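N-(5'-phosphoribosyl)anthranilate isomerase (Thermococcus kodakarensis, PDB 5LHF) catalyses the isomerisation of N-(5-phospho-beta-D-ribosyl)anthranilate to 1-(2-carboxyphenylamino)-1-deoxy-D-ribulose 5-phosphate, the third of five steps from chorismate to L-tryptophan. Local coordinates at residues Glu4-Cys9 against Glu200-Val205; Arg148-Ile153 against Ile159-Gly164. All coordinates share one frame; numbering follows the deposited sequence. Where two conformers were deposited one is given.

Overall arrangement
Both contacts pack an outer helix of a TIM barrel against its central parallel sheet of eight strands. In contact 1 the first strand, 5-9, meets the last helix, 196-207, with some 190 residues of chain between the two segments; contact 2 lies wholly within that span and joins neighbours in sequence, helix 143-156 and strand 160-162. Their centres are about 16 Å apart. Strand 181-184 stands between the two strands, hydrogen-bonded to both, and within the barrel F5 CD2 touches V160 CG2 at 3.9 Å. Contact 1 therefore brings the two ends of the chain together where the barrel closes, whereas contact 2 belongs to one local beta-alpha-beta unit.

Contact 1: residues Glu4-Cys9 against Glu200-Val205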
ATOM      1  N   GLU A   4     -10.427  -9.276   2.189  1.00 20.03           N
ATOM      2  CA  GLU A   4     -10.772  -8.877   3.546  1.00 24.65           C
ATOM      3  C   GLU A   4     -10.280  -7.489   3.924  1.00 27.59           C
ATOM      4  O   GLU A   4     -10.741  -6.942   4.935  1.00 35.94           O
ATOM      5  CB  GLU A   4     -10.226  -9.893   4.559  1.00 31.69           C
ATOM      6  CG  GLU A   4     -10.872 -11.299   4.533  1.00 50.49           C
ATOM      7  CD  GLU A   4     -12.397 -11.351   4.343  1.00 60.26           C
ATOM      8  OE1 GLU A   4     -13.102 -10.321   4.426  1.00 63.14           O
ATOM      9  OE2 GLU A   4     -12.907 -12.471   4.110  1.00 62.52           O
ATOM     10  N   PHE A   5      -9.377  -6.901   3.153  1.00 19.63           N
ATOM     11  CA  PHE A   5      -8.719  -5.668   3.551  1.00 17.41           C
ATOM     12  C   PHE A   5      -8.717  -4.710   2.372  1.00 19.40           C
ATOM     13  O   PHE A   5      -8.292  -5.074   1.277  1.00 15.33           O
ATOM     14  CB  PHE A   5      -7.289  -5.964   4.024  1.00 17.82           C
ATOM     15  CG  PHE A   5      -6.456  -4.743   4.323  1.00 19.10           C
ATOM     16  CD1 PHE A   5      -6.493  -4.152   5.579  1.00 21.24           C
ATOM     17  CD2 PHE A   5      -5.578  -4.231   3.371  1.00 17.02           C
ATOM     18  CE1 PHE A   5      -5.711  -3.052   5.861  1.00 21.74           C
ATOM     19  CE2 PHE A   5      -4.777  -3.130   3.651  1.00 16.35           C
ATOM     20  CZ  PHE A   5      -4.844  -2.537   4.900  1.00 21.13           C
ATOM     21  N   VAL A   6      -9.211  -3.499   2.582  1.00 14.43           N
ATOM     22  CA  VAL A   6      -9.197  -2.469   1.550  1.00  7.67           C
ATOM     23  C   VAL A   6      -8.531  -1.232   2.122  1.00  8.99           C
ATOM     24  O   VAL A   6      -8.950  -0.730   3.171  1.00 10.68           O
ATOM     25  CB  VAL A   6     -10.613  -2.120   1.064  1.00 14.89           C
ATOM     26  CG1 VAL A   6     -10.538  -1.036  -0.015  1.00 12.02           C
ATOM     27  CG2 VAL A   6     -11.339  -3.385   0.580  1.00 13.75           C
ATOM     28  N   LYS A   7      -7.507  -0.738   1.433  1.00 12.16           N
ATOM     29  CA  LYS A   7      -6.787   0.456   1.851  1.00 10.85           C
ATOM     30  C   LYS A   7      -6.914   1.492   0.747  1.00  8.65           C
ATOM     31  O   LYS A   7      -6.700   1.170  -0.426  1.00 11.06           O
ATOM     32  CB  LYS A   7      -5.320   0.140   2.140  1.00 10.99           C
ATOM     33  CG  LYS A   7      -4.466   1.377   2.434  1.00 12.39           C
ATOM     34  CD  LYS A   7      -3.074   0.983   2.974  1.00 11.57           C
ATOM     35  CE  LYS A   7      -2.101   2.158   2.928  1.00 14.96           C
ATOM     36  NZ  LYS A   7      -1.454   2.316   1.573  1.00 14.47           N
ATOM     37  N   ILE A   8      -7.328   2.709   1.104  1.00  7.53           N
ATOM     38  CA  ILE A   8      -7.355   3.825   0.161  1.00 13.68           C
ATOM     39  C   ILE A   8      -6.246   4.777   0.575  1.00 12.40           C
ATOM     40  O   ILE A   8      -6.312   5.408   1.642  1.00 14.89           O
ATOM     41  CB  ILE A   8      -8.713   4.542   0.120  1.00 10.99           C
ATOM     42  CG1 ILE A   8      -9.815   3.591  -0.379  1.00 11.71           C
ATOM     43  CG2 ILE A   8      -8.623   5.780  -0.765  1.00 11.65           C
ATOM     44  CD1 ILE A   8     -11.235   4.144  -0.239  1.00 12.86           C
ATOM     45  N   CYS A   9      -5.238   4.894  -0.269  1.00 10.12           N
ATOM     46  CA  CYS A   9      -3.996   5.557   0.104  1.00 11.12           C
ATOM     47  C   CYS A   9      -3.989   6.995  -0.402  1.00 15.08           C
ATOM     48  O   CYS A   9      -4.712   7.354  -1.336  1.00 14.92           O
ATOM     49  CB  CYS A   9      -2.792   4.800  -0.462  1.00 17.39           C
ATOM     50  SG  CYS A   9      -1.197   5.411   0.163  1.00 21.47           S
ATOM     51  N   GLU A 200     -17.446   4.284  -4.082  1.00 12.02           N
ATOM     52  CA  GLU A 200     -18.549   3.329  -4.007  1.00 12.46           C
ATOM     53  C   GLU A 200     -18.517   2.351  -5.175  1.00 12.50           C
ATOM     54  O   GLU A 200     -18.865   1.176  -5.018  1.00 13.60           O
ATOM     55  CB  GLU A 200     -19.879   4.069  -3.928  1.00 10.31           C
ATOM     56  CG  GLU A 200     -20.015   4.777  -2.599  1.00 13.41           C
ATOM     57  CD  GLU A 200     -21.415   5.296  -2.323  1.00 16.99           C
ATOM     58  OE1 GLU A 200     -22.161   5.570  -3.289  1.00 16.07           O
ATOM     59  OE2 GLU A 200     -21.754   5.441  -1.131  1.00 18.45           O
ATOM     60  N   ALA A 201     -18.100   2.817  -6.356  1.00 12.17           N
ATOM     61  CA  ALA A 201     -17.995   1.904  -7.494  1.00 12.49           C
ATOM     62  C   ALA A 201     -16.904   0.875  -7.258  1.00 13.59           C
ATOM     63  O   ALA A 201     -17.062  -0.298  -7.623  1.00 14.37           O
ATOM     64  CB  ALA A 201     -17.720   2.682  -8.781  1.00  8.85           C
ATOM     65  N   PHE A 202     -15.777   1.307  -6.674  1.00  8.39           N
ATOM     66  CA  PHE A 202     -14.689   0.397  -6.329  1.00 12.58           C
ATOM     67  C   PHE A 202     -15.136  -0.625  -5.287  1.00  9.68           C
ATOM     68  O   PHE A 202     -14.926  -1.836  -5.446  1.00 11.05           O
ATOM     69  CB  PHE A 202     -13.499   1.222  -5.814  1.00  8.14           C
ATOM     70  CG  PHE A 202     -12.238   0.431  -5.623  1.00 13.00           C
ATOM     71  CD1 PHE A 202     -11.948  -0.153  -4.395  1.00  8.92           C
ATOM     72  CD2 PHE A 202     -11.326   0.299  -6.661  1.00 16.09           C
ATOM     73  CE1 PHE A 202     -10.782  -0.853  -4.214  1.00  8.29           C
ATOM     74  CE2 PHE A 202     -10.148  -0.415  -6.483  1.00 14.55           C
ATOM     75  CZ  PHE A 202      -9.884  -0.992  -5.266  1.00 11.13           C
ATOM     76  N   MET A 203     -15.771  -0.151  -4.215  1.00 12.43           N
ATOM     77  CA  MET A 203     -16.161  -1.050  -3.134  0.97 13.70           C
ATOM     78  C   MET A 203     -17.189  -2.069  -3.607  1.00 13.84           C
ATOM     79  O   MET A 203     -17.174  -3.225  -3.164  1.00 15.77           O
ATOM     80  CB  MET A 203     -16.709  -0.238  -1.961  0.97 12.50           C
ATOM     81  CG  MET A 203     -15.694   0.691  -1.322  0.97 13.53           C
ATOM     82  SD  MET A 203     -14.216  -0.142  -0.721  0.97 18.51           S
ATOM     83  CE  MET A 203     -14.873  -1.198   0.570  0.97 20.66           C
ATOM     84  N   ALA A 204     -18.092  -1.657  -4.499  1.00 12.60           N
ATOM     85  CA  ALA A 204     -19.085  -2.577  -5.036  1.00 14.53           C
ATOM     86  C   ALA A 204     -18.422  -3.795  -5.661  1.00 15.85           C
ATOM     87  O   ALA A 204     -18.867  -4.929  -5.453  1.00 15.54           O
ATOM     88  CB  ALA A 204     -19.952  -1.855  -6.061  1.00 12.68           C
ATOM     89  N   VAL A 205     -17.343  -3.580  -6.417  1.00 15.69           N
ATOM     90  CA  VAL A 205     -16.646  -4.703  -7.043  1.00 16.00           C
ATOM     91  C   VAL A 205     -15.988  -5.581  -5.990  1.00 19.56           C
ATOM     92  O   VAL A 205     -16.013  -6.819  -6.080  1.00 15.51           O
ATOM     93  CB  VAL A 205     -15.608  -4.196  -8.061  1.00 15.05           C
ATOM     94  CG1 VAL A 205     -14.871  -5.378  -8.659  1.00 16.01           C
ATOM     95  CG2 VAL A 205     -16.277  -3.388  -9.164  1.00 14.38           C
TER
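V6 and M203 meet tip to tip, the valine pointing out from strand 5-9 and the methionine reaching in from helix 196-207. The closest pair is V6 CG1 and M203 SD at 3.9 Å, while V6 CG2 lies 4.2 Å from M203 CE, so one valine methyl faces the sulfur and the other the terminal methyl. In the conformer described here, one of two modelled for M203 and the one to which this meeting belongs, bends at chi2 (-57°) and chi3 (-64°) bring the thioether end round to the valine. F202 approaches differently. Its ring presents an edge to the valine, with V6 CG1 near the ring plane and 4.2 Å from F202 CE1. CG1, anti to the backbone N of V6 (chi1 180°), thus touches both helix residues; beta-branched valine suits the place by offering two methyls close to the backbone. Further along the strand, I8 packs on I199 of the same helix, and F202 also rests on V182 and V184 of the adjoining strand. V6 and I8 turn outward to the helix layer, whereas F5 and K7 point into the barrel, where the K7 ammonium forms a salt bridge with D183. Between the two segments the contact is apolar throughout, so the last helix is held to the first strand by buried van der Waals packing and the hydrophobic effect, without directional bonds.

Contact 2: residues Arg148-Ile153 against Ile159-Gly164; sequences RVSAII and IVLAGG
I159 and I153 form one half of this contact, meeting through their branch methyls: I153 CG2 lies 3.9 Å from I159 CG2, and the two side chains cross at about a right angle. I159, next to V160 in the chain, has the most surface buried here. Its CG1 sits between the backbone N and the carbonyl carbon (chi1 64°), which leaves CG2 beside the backbone N and turned to the helix. In I153 the CG2 branch likewise makes the touch, whereas its CG1 arm turns off in another direction. A beta-branched residue suits both positions, since one branch can meet the partner while the other packs elsewhere; both isoleucines also rest on L135 of the preceding strand. One helical turn earlier, S150 faces L161. The leucine methyl CD1 lies 4.1 Å from S150 OG and 4.2 Å from S150 CB, contacts of packing distance. Serine is small enough to let the leucine come close, and its buried hydroxyl bonds to the carbonyl O of D146, one turn back in its own helix. L161 also packs on A173 and V177 of helix 170-177, so this side chain touches two outer helices. Together these residues pack the helix of a right-handed beta-alpha-beta crossover, strand 132-136, helix 143-156 and strand 160-162, onto its second strand. The interface relies on dispersion and the burial of apolar groups, with its one hydroxyl at S150 satisfied within the helix rather than across the contact.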
ATOM      1  N   ARG A 148       0.408 -12.545 -12.898  1.00 18.71           N
ATOM      2  CA  ARG A 148       0.769 -13.958 -12.798  1.00 16.65           C
ATOM      3  C   ARG A 148       1.792 -14.194 -11.698  1.00 17.21           C
ATOM      4  O   ARG A 148       1.723 -15.201 -10.980  1.00 22.72           O
ATOM      5  CB  ARG A 148       1.317 -14.463 -14.131  1.00 17.91           C
ATOM      6  CG  ARG A 148       0.299 -14.518 -15.222  1.00 23.65           C
ATOM      7  CD  ARG A 148       0.982 -14.636 -16.560  1.00 36.69           C
ATOM      8  NE  ARG A 148       0.159 -14.122 -17.645  1.00 42.43           N
ATOM      9  CZ  ARG A 148      -0.860 -14.776 -18.186  1.00 48.12           C
ATOM     10  NH1 ARG A 148      -1.195 -15.974 -17.743  1.00 45.93           N
ATOM     11  NH2 ARG A 148      -1.543 -14.227 -19.170  1.00 54.36           N
ATOM     12  N   VAL A 149       2.763 -13.288 -11.565  1.00 22.63           N
ATOM     13  CA  VAL A 149       3.715 -13.377 -10.463  1.00 22.29           C
ATOM     14  C   VAL A 149       2.991 -13.235  -9.133  1.00 17.97           C
ATOM     15  O   VAL A 149       3.184 -14.037  -8.209  1.00 17.61           O
ATOM     16  CB  VAL A 149       4.812 -12.308 -10.617  1.00 28.66           C
ATOM     17  CG1 VAL A 149       5.716 -12.288  -9.382  1.00 24.77           C
ATOM     18  CG2 VAL A 149       5.620 -12.545 -11.891  1.00 30.48           C
ATOM     19  N   SER A 150       2.140 -12.208  -9.020  1.00 16.87           N
ATOM     20  CA  SER A 150       1.489 -11.917  -7.750  1.00 21.71           C
ATOM     21  C   SER A 150       0.588 -13.062  -7.321  1.00 14.95           C
ATOM     22  O   SER A 150       0.478 -13.363  -6.123  1.00 16.16           O
ATOM     23  CB  SER A 150       0.696 -10.613  -7.860  1.00 19.08           C
ATOM     24  OG  SER A 150       1.555  -9.543  -8.227  1.00 23.89           O
ATOM     25  N   ALA A 151      -0.068 -13.716  -8.288  1.00 15.72           N
ATOM     26  CA  ALA A 151      -0.944 -14.829  -7.946  1.00 19.65           C
ATOM     27  C   ALA A 151      -0.171 -15.955  -7.271  1.00 19.73           C
ATOM     28  O   ALA A 151      -0.692 -16.603  -6.355  1.00 22.49           O
ATOM     29  CB  ALA A 151      -1.662 -15.338  -9.197  1.00 18.40           C
ATOM     30  N   ILE A 152       1.076 -16.183  -7.680  1.00 26.85           N
ATOM     31  CA  ILE A 152       1.888 -17.199  -7.015  1.00 19.82           C
ATOM     32  C   ILE A 152       2.254 -16.756  -5.600  1.00 26.94           C
ATOM     33  O   ILE A 152       2.190 -17.548  -4.651  1.00 25.33           O
ATOM     34  CB  ILE A 152       3.136 -17.519  -7.858  1.00 26.80           C
ATOM     35  CG1 ILE A 152       2.723 -18.150  -9.195  1.00 29.80           C
ATOM     36  CG2 ILE A 152       4.066 -18.447  -7.094  1.00 27.27           C
ATOM     37  CD1 ILE A 152       3.870 -18.304 -10.204  1.00 29.57           C
ATOM     38  N   ILE A 153       2.628 -15.482  -5.434  1.00 23.80           N
ATOM     39  CA  ILE A 153       2.981 -14.967  -4.115  1.00 21.88           C
ATOM     40  C   ILE A 153       1.790 -15.043  -3.169  1.00 17.72           C
ATOM     41  O   ILE A 153       1.949 -15.317  -1.970  1.00 18.39           O
ATOM     42  CB  ILE A 153       3.502 -13.522  -4.224  1.00 20.04           C
ATOM     43  CG1 ILE A 153       4.577 -13.390  -5.312  1.00 24.22           C
ATOM     44  CG2 ILE A 153       4.009 -13.046  -2.869  1.00 21.89           C
ATOM     45  CD1 ILE A 153       5.829 -14.158  -5.039  1.00 27.94           C
ATOM     46  N   ILE A 159      -1.270 -11.212   0.797  1.00 16.39           N
ATOM     47  CA  ILE A 159      -0.657  -9.989   0.289  1.00 20.14           C
ATOM     48  C   ILE A 159      -1.730  -8.937   0.013  1.00 12.50           C
ATOM     49  O   ILE A 159      -2.917  -9.238  -0.145  1.00 17.49           O
ATOM     50  CB  ILE A 159       0.186 -10.276  -0.968  1.00 22.55           C
ATOM     51  CG1 ILE A 159      -0.695 -10.771  -2.117  1.00 25.13           C
ATOM     52  CG2 ILE A 159       1.305 -11.288  -0.655  1.00 20.65           C
ATOM     53  CD1 ILE A 159      -0.843  -9.793  -3.253  1.00 22.49           C
ATOM     54  N   VAL A 160      -1.295  -7.680  -0.035  1.00 11.16           N
ATOM     55  CA  VAL A 160      -2.122  -6.557  -0.460  1.00 10.57           C
ATOM     56  C   VAL A 160      -1.703  -6.205  -1.882  1.00 13.08           C
ATOM     57  O   VAL A 160      -0.539  -5.862  -2.124  1.00 14.25           O
ATOM     58  CB  VAL A 160      -1.955  -5.343   0.472  1.00 12.90           C
ATOM     59  CG1 VAL A 160      -2.800  -4.161  -0.020  1.00 13.87           C
ATOM     60  CG2 VAL A 160      -2.319  -5.697   1.909  1.00 12.08           C
ATOM     61  N   LEU A 161      -2.635  -6.302  -2.825  1.00 15.27           N
ATOM     62  CA  LEU A 161      -2.356  -6.002  -4.226  1.00 15.66           C
ATOM     63  C   LEU A 161      -2.550  -4.515  -4.490  1.00 16.55           C
ATOM     64  O   LEU A 161      -3.575  -3.942  -4.103  1.00 16.72           O
ATOM     65  CB  LEU A 161      -3.275  -6.810  -5.141  1.00 14.02           C
ATOM     66  CG  LEU A 161      -3.037  -6.687  -6.654  1.00 14.46           C
ATOM     67  CD1 LEU A 161      -1.684  -7.251  -7.068  1.00 18.41           C
ATOM     68  CD2 LEU A 161      -4.194  -7.382  -7.420  1.00 11.22           C
ATOM     69  N   ALA A 162      -1.575  -3.896  -5.162  1.00 15.13           N
ATOM     70  CA  ALA A 162      -1.615  -2.458  -5.414  1.00 14.85           C
ATOM     71  C   ALA A 162      -1.104  -2.168  -6.817  1.00 18.01           C
ATOM     72  O   ALA A 162      -0.528  -3.032  -7.489  1.00 22.40           O
ATOM     73  CB  ALA A 162      -0.779  -1.678  -4.389  1.00 17.03           C
ATOM     74  N   GLY A 163      -1.295  -0.922  -7.242  1.00 21.75           N
ATOM     75  CA  GLY A 163      -0.763  -0.471  -8.512  1.00 18.27           C
ATOM     76  C   GLY A 163      -1.798  -0.342  -9.609  1.00 17.26           C
ATOM     77  O   GLY A 163      -2.209  -1.339 -10.207  1.00 15.61           O
ATOM     78  N   GLY A 164      -2.227   0.891  -9.876  1.00 15.66           N
ATOM     79  CA  GLY A 164      -3.117   1.179 -10.986  1.00 24.14           C
ATOM     80  C   GLY A 164      -4.493   0.554 -10.919  1.00 19.45           C
ATOM     81  O   GLY A 164      -5.127   0.392 -11.959  1.00 20.30           O
TER